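Local coordinates for SWD1-like protein (Myceliophthora thermophila, PDB 6E29), which probably serves, through its WD-repeat beta-propeller domain, as a protein-binding subunit of the COMPASS complex that methylates histone H3, at residues P313-G318 against G333-R338; S273-A278 against A287-N292; V105-P110 against A126-D131; E130-L135 against R145-S150. All coordinates share one frame; numbering follows the deposited sequence. Where two conformers were deposited one is given.

Interaction 1: residues P313-G318 against G333-R338; sequences PKEEQG and GLETGR
Glu315 reaches from the chain leading into strand 317-322 to the loop after strand 328-333, and its carboxylate takes three hydrogen bonds there. OE1 accepts two backbone N-H groups, that of Thr336 at 2.8 Å on the syn lone pair and that of Glu335 at 2.9 Å nearly along the C-O bond. OE2 receives the hydroxyl OG1 of Thr336 at 2.5 Å, also on its syn side. OG1 accepts from the backbone N of Arg338, an ST turn. Glu335 answers with OE2, which accepts the backbone N of Glu316 at 3.0 Å. A backbone bond from Leu334 N to Glu316 O lies beside the antiparallel pair of Gln317 and Gly333. Leu334 packs its CD1 methyl against the Glu316 carboxylate, 3.5 Å from CD, and its CD2 against Gly318 CA, while Glu316 OE1 bonds Asn292 N. This is the last blade of the propeller, closed by strand 19-23. An alanine in place of Glu315 would probably leave the N-H groups of Glu335 and Thr336 and the Thr336 hydroxyl without their acceptor. Arg338 NH2, 4.3 Å from Glu315 OE2 and beyond a salt bridge, would add only charge; the loop's three donors probably do most to stabilise the buried carboxylate.

Interaction 2: residues S273-A278 against A287-N292; sequences SWNHVA and AASTYN
In one of its two conformers, the one described here, Tyr291 lays its ring against Asn275 where the hairpin of strands 274-279 and 285-290 opens. From its CB, 3.6 Å from Ser273 O, the side chain runs back over the partner chain. CD1 passes Ser273 CB, which sits at the ring edge, and CE1 comes 3.3 Å from the carbonyl O of Trp274. Along the other edge CD2 lies 3.7 Å from Asn275 ND2 and CE2 3.4 Å from Asn275 CG, and CZ and OH end beside Asn275 OD1. The amide is stacked over one face toward the rim, its plane 26° from that of the ring, and Asn275 CA adds a CH-pi contact over the same ring. Asn275 CG stands anti to the backbone N (chi1 -156°), which places the amide carbon over the phenol. The hairpin forms the first two strands of a WD-type propeller blade, and a beta bulge shifts its register by one residue between Trp274 and Val277. At the bulge Ser289 O accepts Asn275 N at 2.7 Å, and Ser289 OG takes His276 N at 3.1 Å while also bonding Gly318 O of the next blade. Trp274 and Thr290 lie side by side and point the same way; the indole has Ser289 O at its edge, in plane, and sends NE1 to Arg237 O in the preceding blade. Beyond the bulge Val277 CG1 rests on Ala288 CB at 3.7 Å. A water joins Ser273 N to Tyr291 O.

Interaction 3: residues V105-P110 against A126-D131; sequences VRFRAP and AALFED
Arg108 and Asp131 meet at about a right angle, the guanidinium and carboxylate planes 55° apart. A single nitrogen, NH2 of Arg108, faces both oxygens of Asp131 in a salt bridge, 2.9 Å from OD1 and 3.0 Å from OD2. The arginine chain bends at chi3 (-52°), where NE turns off the extended run to CD. Phe107 and Leu128 also cross at about a right angle, Leu128 CD1 standing 3.9 Å from Phe107 CD2. Ala109 CB lies 3.4 Å from Phe129 O and also touches the Asp131 side chain. Pro110 lies obliquely to Phe129, CB to CB 3.9 Å, and its O accepts Phe129 N at 2.8 Å. Phe129 enters the type II turn of Leu128 to Asp131, its ring carrying Glu130 CG over one face. A leucine in place of Asp131 would probably leave Arg108 without its anionic mate and free its guanidinium to turn. The contact spans the passage between propeller blades: the chain leaves strand 100-106, outermost in its sheet, and crosses to strand 111-117, which pairs with strand 123-128. Phe107 makes a cation-pi contact with Arg145 and packs against Met134 and Val136 of strand 134-137 and Val91 of strand 90-95.

Interaction 4: residues E130-L135 against R145-S150; sequences EDQPML and RYVLPS
Strands 134-137 and 144-147 pair antiparallel, with Met134 opposite Val147 in a non-hydrogen-bonded pair and Leu135 opposite Tyr146 in a hydrogen-bonded one. They form the hairpin of the third and fourth strands of a propeller blade. Leu135 N and O bond Tyr146 O and N at 2.9 and 2.7 Å, and Leu148 N extends the pairing to Pro133 O at 2.9 Å. On one face Met134 folds back, bent at chi2 (-70°) and again at chi3, with SD 3.8 Å from Val147 CA and CE moving on toward Arg145. Gln132 CB and OE1 both touch Val147 CG1. Leu148 packs on Pro133 and Leu135: its CB meets Pro133 CG at 3.9 Å, while CG and CD2 lie against Leu135 CB. The pyrrolidine of Pro133 also rests near Leu148 O and, in the conformer described, Ser150 OG, which bonds Thr176 of the following blade. Leu148 reaches Ile179 and Leu135 reaches Tyr181 on that blade's strand 176-181. The Tyr146 ring has Leu135 O at its edge, near its plane, 3.4 Å from CD1. Arg145 turns its guanidinium away to Glu143, but its CB stays in contact, 3.5 Å from the CE methyl of Met134.

From the N terminus, interaction 3 comes first: it closes the loop from the end of strand 100-106 through the hairpin of strands 111-117 and 123-128. Interaction 4 begins on Glu130 and Asp131, which it shares with interaction 3, and closes a later hairpin of the same sheet; Arg106 O to Arg145 NH2 joins the two. Far along the chain, interaction 2 closes the hairpin of strands 274-279 and 285-290, and interaction 1 closes that of strands 317-322 and 328-333 in the last blade. None nests within or crosses another. Interactions 1 and 2 meet across adjacent blades. Interactions 1 and 4 lie on opposite sides of the propeller, centres about 33 Å apart.

Interaction 1: residues P313-G318 against G333-R338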
loop_
_atom_site.group_PDB
_atom_site.type_symbol
_atom_site.label_atom_id
_atom_site.label_comp_id
_atom_site.label_asym_id
_atom_site.label_seq_id
_atom_site.Cartn_x
_atom_site.Cartn_y
_atom_site.Cartn_z
ATOM N N PRO B 313 20.147 5.986 11.894
ATOM C CA PRO B 313 21.019 4.953 12.459
ATOM C C PRO B 313 21.796 4.150 11.419
ATOM O O PRO B 313 21.838 4.452 10.221
ATOM C CB PRO B 313 20.040 4.069 13.239
ATOM C CG PRO B 313 18.764 4.202 12.524
ATOM C CD PRO B 313 18.720 5.623 11.995
ATOM N N LYS B 314 22.461 3.110 11.870
ATOM C CA LYS B 314 23.177 2.353 10.864
ATOM C C LYS B 314 22.389 1.113 10.480
ATOM O O LYS B 314 22.942 0.011 10.516
ATOM C CB LYS B 314 24.590 1.993 11.354
ATOM C CG LYS B 314 24.689 1.406 12.766
ATOM C CD LYS B 314 26.099 0.836 13.060
ATOM C CE LYS B 314 26.453 1.007 14.541
ATOM N NZ LYS B 314 26.573 2.454 14.941
ATOM N N GLU B 315 21.111 1.241 10.101
ATOM C CA GLU B 315 20.486 0.011 9.648
ATOM C C GLU B 315 19.600 0.229 8.436
ATOM O O GLU B 315 19.055 1.315 8.197
ATOM C CB GLU B 315 19.710 -0.709 10.772
ATOM C CG GLU B 315 18.359 -0.163 11.109
ATOM C CD GLU B 315 17.650 -0.980 12.179
ATOM O OE1 GLU B 315 17.341 -2.175 11.965
ATOM O OE2 GLU B 315 17.451 -0.411 13.277
ATOM N N GLU B 316 19.490 -0.843 7.664
ATOM C CA GLU B 316 18.557 -0.852 6.547
ATOM C C GLU B 316 17.127 -0.595 7.037
ATOM O O GLU B 316 16.683 -1.171 8.032
ATOM C CB GLU B 316 18.638 -2.207 5.827
ATOM C CG GLU B 316 18.009 -2.171 4.433
ATOM C CD GLU B 316 18.182 -3.466 3.640
ATOM O OE1 GLU B 316 17.390 -3.699 2.672
ATOM O OE2 GLU B 316 19.111 -4.246 3.989
ATOM N N GLN B 317 16.390 0.265 6.312
ATOM C CA GLN B 317 15.027 0.627 6.680
ATOM C C GLN B 317 14.023 -0.039 5.731
ATOM O O GLN B 317 14.289 -0.219 4.541
ATOM C CB GLN B 317 14.833 2.148 6.625
ATOM C CG GLN B 317 15.869 2.902 7.457
ATOM C CD GLN B 317 15.614 2.724 8.937
ATOM O OE1 GLN B 317 14.479 2.531 9.354
ATOM N NE2 GLN B 317 16.663 2.781 9.730
ATOM N N GLY B 318 12.857 -0.393 6.268
ATOM C CA GLY B 318 11.805 -1.003 5.485
ATOM C C GLY B 318 10.645 -0.073 5.243
ATOM O O GLY B 318 10.746 0.898 4.475
ATOM N N GLY B 333 13.013 -0.233 11.091
ATOM C CA GLY B 333 14.298 -0.854 10.798
ATOM C C GLY B 333 14.142 -2.348 10.524
ATOM O O GLY B 333 13.457 -3.064 11.261
ATOM N N LEU B 334 14.789 -2.811 9.450
ATOM C CA LEU B 334 14.719 -4.225 9.086
ATOM C C LEU B 334 15.482 -5.107 10.052
ATOM O O LEU B 334 15.134 -6.280 10.202
ATOM C CB LEU B 334 15.278 -4.447 7.688
ATOM C CG LEU B 334 14.433 -3.837 6.570
ATOM C CD1 LEU B 334 15.128 -4.101 5.249
ATOM C CD2 LEU B 334 12.979 -4.389 6.545
ATOM N N GLU B 335 16.552 -4.590 10.669
ATOM C CA GLU B 335 17.410 -5.419 11.510
ATOM C C GLU B 335 16.940 -5.451 12.963
ATOM O O GLU B 335 16.964 -6.514 13.599
ATOM C CB GLU B 335 18.875 -4.938 11.436
ATOM C CG GLU B 335 19.559 -5.149 10.062
ATOM C CD GLU B 335 20.737 -4.178 9.784
ATOM O OE1 GLU B 335 21.755 -4.231 10.533
ATOM O OE2 GLU B 335 20.629 -3.354 8.824
ATOM N N THR B 336 16.512 -4.313 13.498
ATOM C CA THR B 336 16.120 -4.195 14.901
ATOM C C THR B 336 14.618 -4.168 15.111
ATOM O O THR B 336 14.162 -4.405 16.238
ATOM C CB THR B 336 16.683 -2.908 15.505
ATOM O OG1 THR B 336 16.053 -1.784 14.869
ATOM C CG2 THR B 336 18.225 -2.870 15.364
ATOM N N GLY B 337 13.861 -3.878 14.057
ATOM C CA GLY B 337 12.440 -3.623 14.141
ATOM C C GLY B 337 12.044 -2.401 14.932
ATOM O O GLY B 337 10.867 -2.273 15.276
ATOM N N ARG B 338 12.979 -1.495 15.235
ATOM C CA ARG B 338 12.607 -0.261 15.900
ATOM C C ARG B 338 11.886 0.679 14.948
ATOM O O ARG B 338 12.162 0.700 13.749
ATOM C CB ARG B 338 13.845 0.449 16.416
ATOM C CG ARG B 338 14.466 -0.322 17.537
ATOM C CD ARG B 338 15.408 0.518 18.314
ATOM N NE ARG B 338 16.703 0.655 17.673
ATOM C CZ ARG B 338 17.742 -0.128 17.937
ATOM N NH1 ARG B 338 17.619 -1.141 18.797
ATOM N NH2 ARG B 338 18.899 0.089 17.329
#

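Interaction 2: residues S273-A278 against A287-N292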
loop_
_atom_site.group_PDB
_atom_site.type_symbol
_atom_site.label_atom_id
_atom_site.label_comp_id
_atom_site.label_asym_id
_atom_site.label_seq_id
_atom_site.Cartn_x
_atom_site.Cartn_y
_atom_site.Cartn_z
ATOM N N SER B 273 17.952 0.274 -5.601
ATOM C CA SER B 273 16.578 -0.206 -5.593
ATOM C C SER B 273 15.891 0.271 -4.324
ATOM O O SER B 273 16.531 0.482 -3.292
ATOM C CB SER B 273 16.501 -1.736 -5.685
ATOM O OG SER B 273 17.086 -2.192 -6.877
ATOM N N TRP B 274 14.579 0.502 -4.432
ATOM C CA TRP B 274 13.792 1.149 -3.389
ATOM C C TRP B 274 12.898 0.140 -2.693
ATOM O O TRP B 274 12.291 -0.723 -3.329
ATOM C CB TRP B 274 12.958 2.294 -3.964
ATOM C CG TRP B 274 13.793 3.131 -4.825
ATOM C CD1 TRP B 274 13.758 3.195 -6.164
ATOM C CD2 TRP B 274 14.842 4.027 -4.396
ATOM N NE1 TRP B 274 14.715 4.070 -6.632
ATOM C CE2 TRP B 274 15.394 4.599 -5.569
ATOM C CE3 TRP B 274 15.324 4.434 -3.142
ATOM C CZ2 TRP B 274 16.414 5.548 -5.537
ATOM C CZ3 TRP B 274 16.377 5.398 -3.105
ATOM C CH2 TRP B 274 16.905 5.930 -4.297
ATOM N N ASN B 275 12.899 0.192 -1.378
ATOM C CA ASN B 275 12.209 -0.830 -0.624
ATOM C C ASN B 275 10.733 -0.444 -0.442
ATOM O O ASN B 275 9.833 -1.169 -0.876
ATOM C CB ASN B 275 12.929 -0.998 0.702
ATOM C CG ASN B 275 12.708 -2.300 1.292
ATOM O OD1 ASN B 275 11.734 -2.973 0.963
ATOM N ND2 ASN B 275 13.569 -2.675 2.211
ATOM N N HIS B 276 10.478 0.714 0.172
ATOM C CA HIS B 276 9.135 1.235 0.347
ATOM C C HIS B 276 9.157 2.729 0.062
ATOM O O HIS B 276 10.202 3.374 0.136
ATOM C CB HIS B 276 8.616 0.911 1.770
ATOM C CG HIS B 276 8.167 -0.507 1.907
ATOM N ND1 HIS B 276 8.945 -1.505 2.453
ATOM C CD2 HIS B 276 7.047 -1.115 1.447
ATOM C CE1 HIS B 276 8.302 -2.660 2.371
ATOM N NE2 HIS B 276 7.155 -2.455 1.751
ATOM N N VAL B 277 7.985 3.282 -0.261
ATOM C CA VAL B 277 7.875 4.693 -0.592
ATOM C C VAL B 277 6.644 5.247 0.101
ATOM O O VAL B 277 5.732 4.496 0.460
ATOM C CB VAL B 277 7.740 4.939 -2.097
ATOM C CG1 VAL B 277 9.087 4.437 -2.785
ATOM C CG2 VAL B 277 6.482 4.161 -2.667
ATOM N N ALA B 278 6.617 6.581 0.236
ATOM C CA ALA B 278 5.515 7.279 0.906
ATOM C C ALA B 278 5.425 8.745 0.482
ATOM O O ALA B 278 6.439 9.411 0.282
ATOM C CB ALA B 278 5.656 7.187 2.430
ATOM N N ALA B 287 9.217 10.128 -0.120
ATOM C CA ALA B 287 10.339 9.507 0.583
ATOM C C ALA B 287 10.433 8.042 0.175
ATOM O O ALA B 287 9.423 7.422 -0.208
ATOM C CB ALA B 287 10.187 9.597 2.100
ATOM N N ALA B 288 11.642 7.493 0.264
ATOM C CA ALA B 288 11.835 6.065 0.043
ATOM C C ALA B 288 12.954 5.549 0.936
ATOM O O ALA B 288 13.967 6.234 1.130
ATOM C CB ALA B 288 12.204 5.778 -1.418
ATOM N N SER B 289 12.833 4.297 1.340
ATOM C CA SER B 289 13.936 3.512 1.889
ATOM C C SER B 289 14.614 2.709 0.782
ATOM O O SER B 289 14.028 2.431 -0.265
ATOM C CB SER B 289 13.436 2.549 2.958
ATOM O OG SER B 289 12.376 1.759 2.417
ATOM N N THR B 290 15.853 2.308 1.047
ATOM C CA THR B 290 16.772 1.789 0.038
ATOM C C THR B 290 17.136 0.358 0.369
ATOM O O THR B 290 17.566 0.076 1.498
ATOM C CB THR B 290 18.038 2.646 0.014
ATOM O OG1 THR B 290 17.665 4.019 0.133
ATOM C CG2 THR B 290 18.806 2.432 -1.312
ATOM N N TYR B 291 16.943 -0.547 -0.599
ATOM C CA TYR B 291 17.375 -1.930 -0.449
ATOM C C TYR B 291 18.867 -1.981 -0.207
ATOM O O TYR B 291 19.634 -1.285 -0.877
ATOM C CB TYR B 291 17.060 -2.754 -1.712
ATOM C CG TYR B 291 15.691 -3.393 -1.684
ATOM C CD1 TYR B 291 14.747 -3.125 -2.676
ATOM C CD2 TYR B 291 15.329 -4.241 -0.644
ATOM C CE1 TYR B 291 13.488 -3.700 -2.637
ATOM C CE2 TYR B 291 14.081 -4.817 -0.596
ATOM C CZ TYR B 291 13.170 -4.533 -1.578
ATOM O OH TYR B 291 11.953 -5.123 -1.498
ATOM N N ASN B 292 19.272 -2.846 0.723
ATOM C CA ASN B 292 20.675 -3.101 1.048
ATOM C C ASN B 292 21.481 -1.846 1.382
ATOM O O ASN B 292 22.701 -1.847 1.248
ATOM C CB ASN B 292 21.370 -3.903 -0.059
ATOM C CG ASN B 292 20.986 -5.357 -0.024
ATOM O OD1 ASN B 292 20.121 -5.756 0.766
ATOM N ND2 ASN B 292 21.637 -6.170 -0.851
HETATM O O HOH W 1 19.806 -0.756 -3.854
#

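Interaction 3: residues V105-P110 against A126-D131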
loop_
_atom_site.group_PDB
_atom_site.type_symbol
_atom_site.label_atom_id
_atom_site.label_comp_id
_atom_site.label_asym_id
_atom_site.label_seq_id
_atom_site.Cartn_x
_atom_site.Cartn_y
_atom_site.Cartn_z
ATOM N N VAL B 105 -11.412 -12.521 7.896
ATOM C CA VAL B 105 -11.507 -13.183 6.596
ATOM C C VAL B 105 -10.198 -13.921 6.326
ATOM O O VAL B 105 -9.120 -13.313 6.371
ATOM C CB VAL B 105 -11.807 -12.175 5.470
ATOM C CG1 VAL B 105 -11.989 -12.904 4.097
ATOM C CG2 VAL B 105 -13.028 -11.316 5.825
ATOM N N ARG B 106 -10.294 -15.231 6.067
ATOM C CA ARG B 106 -9.135 -16.076 5.788
ATOM C C ARG B 106 -9.077 -16.457 4.311
ATOM O O ARG B 106 -10.062 -16.951 3.747
ATOM C CB ARG B 106 -9.158 -17.332 6.666
ATOM C CG ARG B 106 -9.372 -16.975 8.138
ATOM C CD ARG B 106 -9.426 -18.216 9.024
ATOM N NE ARG B 106 -10.716 -18.318 9.717
ATOM C CZ ARG B 106 -11.029 -17.617 10.801
ATOM N NH1 ARG B 106 -10.139 -16.789 11.301
ATOM N NH2 ARG B 106 -12.221 -17.757 11.390
ATOM N N PHE B 107 -7.921 -16.251 3.696
ATOM C CA PHE B 107 -7.731 -16.562 2.284
ATOM C C PHE B 107 -6.929 -17.855 2.155
ATOM O O PHE B 107 -6.680 -18.553 3.133
ATOM C CB PHE B 107 -7.056 -15.392 1.562
ATOM C CG PHE B 107 -7.893 -14.142 1.520
ATOM C CD1 PHE B 107 -7.732 -13.151 2.482
ATOM C CD2 PHE B 107 -8.877 -13.978 0.545
ATOM C CE1 PHE B 107 -8.520 -12.005 2.474
ATOM C CE2 PHE B 107 -9.671 -12.830 0.521
ATOM C CZ PHE B 107 -9.481 -11.830 1.501
ATOM N N ARG B 108 -6.486 -18.177 0.942
ATOM C CA ARG B 108 -5.714 -19.395 0.712
ATOM C C ARG B 108 -4.252 -19.095 0.378
ATOM O O ARG B 108 -3.553 -19.953 -0.176
ATOM C CB ARG B 108 -6.358 -20.235 -0.393
ATOM C CG ARG B 108 -7.883 -20.117 -0.498
ATOM C CD ARG B 108 -8.409 -20.859 -1.749
ATOM N NE ARG B 108 -7.687 -20.448 -2.968
ATOM C CZ ARG B 108 -8.233 -19.840 -4.029
ATOM N NH1 ARG B 108 -9.535 -19.571 -4.064
ATOM N NH2 ARG B 108 -7.478 -19.511 -5.075
ATOM N N ALA B 109 -3.769 -17.916 0.753
ATOM C CA ALA B 109 -2.492 -17.402 0.288
ATOM C C ALA B 109 -2.109 -16.205 1.142
ATOM O O ALA B 109 -2.985 -15.522 1.702
ATOM C CB ALA B 109 -2.560 -17.002 -1.197
ATOM N N PRO B 110 -0.815 -15.922 1.267
ATOM C CA PRO B 110 -0.375 -14.696 1.950
ATOM C C PRO B 110 -0.997 -13.452 1.326
ATOM O O PRO B 110 -1.202 -13.369 0.109
ATOM C CB PRO B 110 1.148 -14.697 1.748
ATOM C CG PRO B 110 1.497 -16.176 1.541
ATOM C CD PRO B 110 0.312 -16.770 0.822
ATOM N N ALA B 126 -8.095 -6.811 -1.486
ATOM C CA ALA B 126 -6.800 -7.390 -1.116
ATOM C C ALA B 126 -6.063 -7.942 -2.336
ATOM O O ALA B 126 -6.673 -8.410 -3.298
ATOM C CB ALA B 126 -6.997 -8.481 -0.067
ATOM N N ALA B 127 -4.746 -7.863 -2.302
ATOM C CA ALA B 127 -3.910 -8.539 -3.293
ATOM C C ALA B 127 -3.235 -9.727 -2.603
ATOM O O ALA B 127 -2.774 -9.609 -1.463
ATOM C CB ALA B 127 -2.884 -7.561 -3.895
ATOM N N LEU B 128 -3.194 -10.876 -3.274
ATOM C CA LEU B 128 -2.743 -12.131 -2.682
ATOM C C LEU B 128 -1.533 -12.685 -3.421
ATOM O O LEU B 128 -1.463 -12.616 -4.657
ATOM C CB LEU B 128 -3.851 -13.151 -2.740
ATOM C CG LEU B 128 -5.070 -12.702 -1.964
ATOM C CD1 LEU B 128 -6.147 -13.730 -2.195
ATOM C CD2 LEU B 128 -4.669 -12.613 -0.464
ATOM N N PHE B 129 -0.589 -13.250 -2.658
ATOM C CA PHE B 129 0.587 -13.859 -3.249
ATOM C C PHE B 129 0.176 -15.040 -4.150
ATOM O O PHE B 129 -0.473 -15.999 -3.705
ATOM C CB PHE B 129 1.556 -14.290 -2.146
ATOM C CG PHE B 129 2.811 -14.958 -2.655
ATOM C CD1 PHE B 129 3.745 -14.245 -3.401
ATOM C CD2 PHE B 129 3.058 -16.285 -2.377
ATOM C CE1 PHE B 129 4.898 -14.862 -3.876
ATOM C CE2 PHE B 129 4.218 -16.918 -2.845
ATOM C CZ PHE B 129 5.130 -16.206 -3.606
ATOM N N GLU B 130 0.536 -14.957 -5.427
ATOM C CA GLU B 130 0.284 -16.040 -6.374
ATOM C C GLU B 130 -1.184 -16.464 -6.364
ATOM O O GLU B 130 -1.498 -17.638 -6.562
ATOM C CB GLU B 130 1.189 -17.246 -6.089
ATOM C CG GLU B 130 2.680 -16.928 -6.211
ATOM C CD GLU B 130 3.612 -18.141 -6.072
ATOM O OE1 GLU B 130 3.216 -19.195 -5.490
ATOM O OE2 GLU B 130 4.758 -18.020 -6.582
ATOM N N ASP B 131 -2.087 -15.519 -6.112
ATOM C CA ASP B 131 -3.515 -15.798 -6.133
ATOM C C ASP B 131 -4.269 -14.582 -6.664
ATOM O O ASP B 131 -3.702 -13.499 -6.827
ATOM C CB ASP B 131 -4.023 -16.212 -4.764
ATOM C CG ASP B 131 -5.026 -17.325 -4.851
ATOM O OD1 ASP B 131 -5.776 -17.368 -5.889
ATOM O OD2 ASP B 131 -5.018 -18.158 -3.902
#

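Interaction 4: residues E130-L135 against R145-S150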
loop_
_atom_site.group_PDB
_atom_site.type_symbol
_atom_site.label_atom_id
_atom_site.label_comp_id
_atom_site.label_asym_id
_atom_site.label_seq_id
_atom_site.Cartn_x
_atom_site.Cartn_y
_atom_site.Cartn_z
ATOM N N GLU B 130 0.536 -14.957 -5.427
ATOM C CA GLU B 130 0.284 -16.040 -6.374
ATOM C C GLU B 130 -1.184 -16.464 -6.364
ATOM O O GLU B 130 -1.498 -17.638 -6.562
ATOM C CB GLU B 130 1.189 -17.246 -6.089
ATOM C CG GLU B 130 2.680 -16.928 -6.211
ATOM C CD GLU B 130 3.612 -18.141 -6.072
ATOM O OE1 GLU B 130 3.216 -19.195 -5.490
ATOM O OE2 GLU B 130 4.758 -18.020 -6.582
ATOM N N ASP B 131 -2.087 -15.519 -6.112
ATOM C CA ASP B 131 -3.515 -15.798 -6.133
ATOM C C ASP B 131 -4.269 -14.582 -6.664
ATOM O O ASP B 131 -3.702 -13.499 -6.827
ATOM C CB ASP B 131 -4.023 -16.212 -4.764
ATOM C CG ASP B 131 -5.026 -17.325 -4.851
ATOM O OD1 ASP B 131 -5.776 -17.368 -5.889
ATOM O OD2 ASP B 131 -5.018 -18.158 -3.902
ATOM N N GLN B 132 -5.563 -14.784 -6.948
ATOM C CA GLN B 132 -6.372 -13.738 -7.554
ATOM C C GLN B 132 -6.701 -12.641 -6.544
ATOM O O GLN B 132 -7.024 -12.943 -5.390
ATOM C CB GLN B 132 -7.682 -14.335 -8.084
ATOM C CG GLN B 132 -7.479 -15.527 -9.004
ATOM C CD GLN B 132 -8.579 -16.581 -8.861
ATOM O OE1 GLN B 132 -9.363 -16.783 -9.789
ATOM N NE2 GLN B 132 -8.635 -17.262 -7.698
ATOM N N PRO B 133 -6.724 -11.376 -6.966
ATOM C CA PRO B 133 -7.089 -10.290 -6.038
ATOM C C PRO B 133 -8.568 -10.347 -5.722
ATOM O O PRO B 133 -9.350 -10.856 -6.510
ATOM C CB PRO B 133 -6.758 -9.019 -6.823
ATOM C CG PRO B 133 -6.924 -9.424 -8.271
ATOM C CD PRO B 133 -6.444 -10.867 -8.312
ATOM N N MET B 134 -8.946 -9.835 -4.546
ATOM C CA MET B 134 -10.314 -10.039 -4.065
ATOM C C MET B 134 -10.932 -8.750 -3.532
ATOM O O MET B 134 -10.259 -7.939 -2.896
ATOM C CB MET B 134 -10.368 -11.104 -2.943
ATOM C CG MET B 134 -9.815 -12.466 -3.304
ATOM S SD MET B 134 -10.849 -13.343 -4.495
ATOM C CE MET B 134 -12.315 -13.553 -3.534
ATOM N N LEU B 135 -12.219 -8.567 -3.822
ATOM C CA LEU B 135 -13.057 -7.558 -3.191
ATOM C C LEU B 135 -13.991 -8.281 -2.219
ATOM O O LEU B 135 -14.763 -9.165 -2.622
ATOM C CB LEU B 135 -13.836 -6.780 -4.248
ATOM C CG LEU B 135 -14.584 -5.542 -3.766
ATOM C CD1 LEU B 135 -13.609 -4.657 -3.104
ATOM C CD2 LEU B 135 -15.212 -4.791 -4.937
ATOM N N ARG B 145 -17.329 -12.730 -0.878
ATOM C CA ARG B 145 -16.104 -12.437 -1.596
ATOM C C ARG B 145 -16.415 -12.308 -3.084
ATOM O O ARG B 145 -17.289 -12.996 -3.608
ATOM C CB ARG B 145 -15.063 -13.547 -1.395
ATOM C CG ARG B 145 -14.910 -14.041 0.017
ATOM C CD ARG B 145 -13.699 -14.957 0.184
ATOM N NE ARG B 145 -13.704 -15.537 1.530
ATOM C CZ ARG B 145 -12.652 -16.114 2.104
ATOM N NH1 ARG B 145 -11.511 -16.203 1.444
ATOM N NH2 ARG B 145 -12.740 -16.599 3.329
ATOM N N TYR B 146 -15.672 -11.439 -3.767
ATOM C CA TYR B 146 -15.811 -11.234 -5.205
ATOM C C TYR B 146 -14.438 -11.294 -5.840
ATOM O O TYR B 146 -13.536 -10.575 -5.393
ATOM C CB TYR B 146 -16.430 -9.883 -5.499
ATOM C CG TYR B 146 -17.815 -9.776 -4.934
ATOM C CD1 TYR B 146 -18.028 -9.230 -3.693
ATOM C CD2 TYR B 146 -18.914 -10.232 -5.659
ATOM C CE1 TYR B 146 -19.290 -9.125 -3.170
ATOM C CE2 TYR B 146 -20.180 -10.148 -5.143
ATOM C CZ TYR B 146 -20.358 -9.574 -3.891
ATOM O OH TYR B 146 -21.611 -9.477 -3.328
ATOM N N VAL B 147 -14.262 -12.138 -6.861
ATOM C CA VAL B 147 -12.942 -12.220 -7.503
ATOM C C VAL B 147 -12.706 -10.960 -8.332
ATOM O O VAL B 147 -13.596 -10.498 -9.064
ATOM C CB VAL B 147 -12.821 -13.472 -8.393
ATOM C CG1 VAL B 147 -11.417 -13.503 -9.075
ATOM C CG2 VAL B 147 -13.047 -14.718 -7.636
ATOM N N LEU B 148 -11.566 -10.443 -8.256
ATOM C CA LEU B 148 -11.272 -9.295 -9.115
ATOM C C LEU B 148 -10.362 -9.709 -10.265
ATOM O O LEU B 148 -9.596 -10.678 -10.147
ATOM C CB LEU B 148 -10.592 -8.172 -8.310
ATOM C CG LEU B 148 -11.413 -7.335 -7.340
ATOM C CD1 LEU B 148 -10.458 -6.430 -6.565
ATOM C CD2 LEU B 148 -12.424 -6.492 -8.115
ATOM N N PRO B 149 -10.464 -9.042 -11.409
ATOM C CA PRO B 149 -9.683 -9.470 -12.578
ATOM C C PRO B 149 -8.268 -8.926 -12.536
ATOM O O PRO B 149 -8.019 -7.808 -12.088
ATOM C CB PRO B 149 -10.457 -8.867 -13.762
ATOM C CG PRO B 149 -10.991 -7.617 -13.228
ATOM C CD PRO B 149 -11.308 -7.871 -11.722
ATOM N N SER B 150 -7.326 -9.736 -12.998
ATOM C CA SER B 150 -5.966 -9.268 -13.230
ATOM C C SER B 150 -5.737 -8.817 -14.650
ATOM O O SER B 150 -4.837 -8.009 -14.906
ATOM C CB SER B 150 -4.953 -10.374 -12.928
ATOM O OG SER B 150 -4.600 -10.380 -11.561
#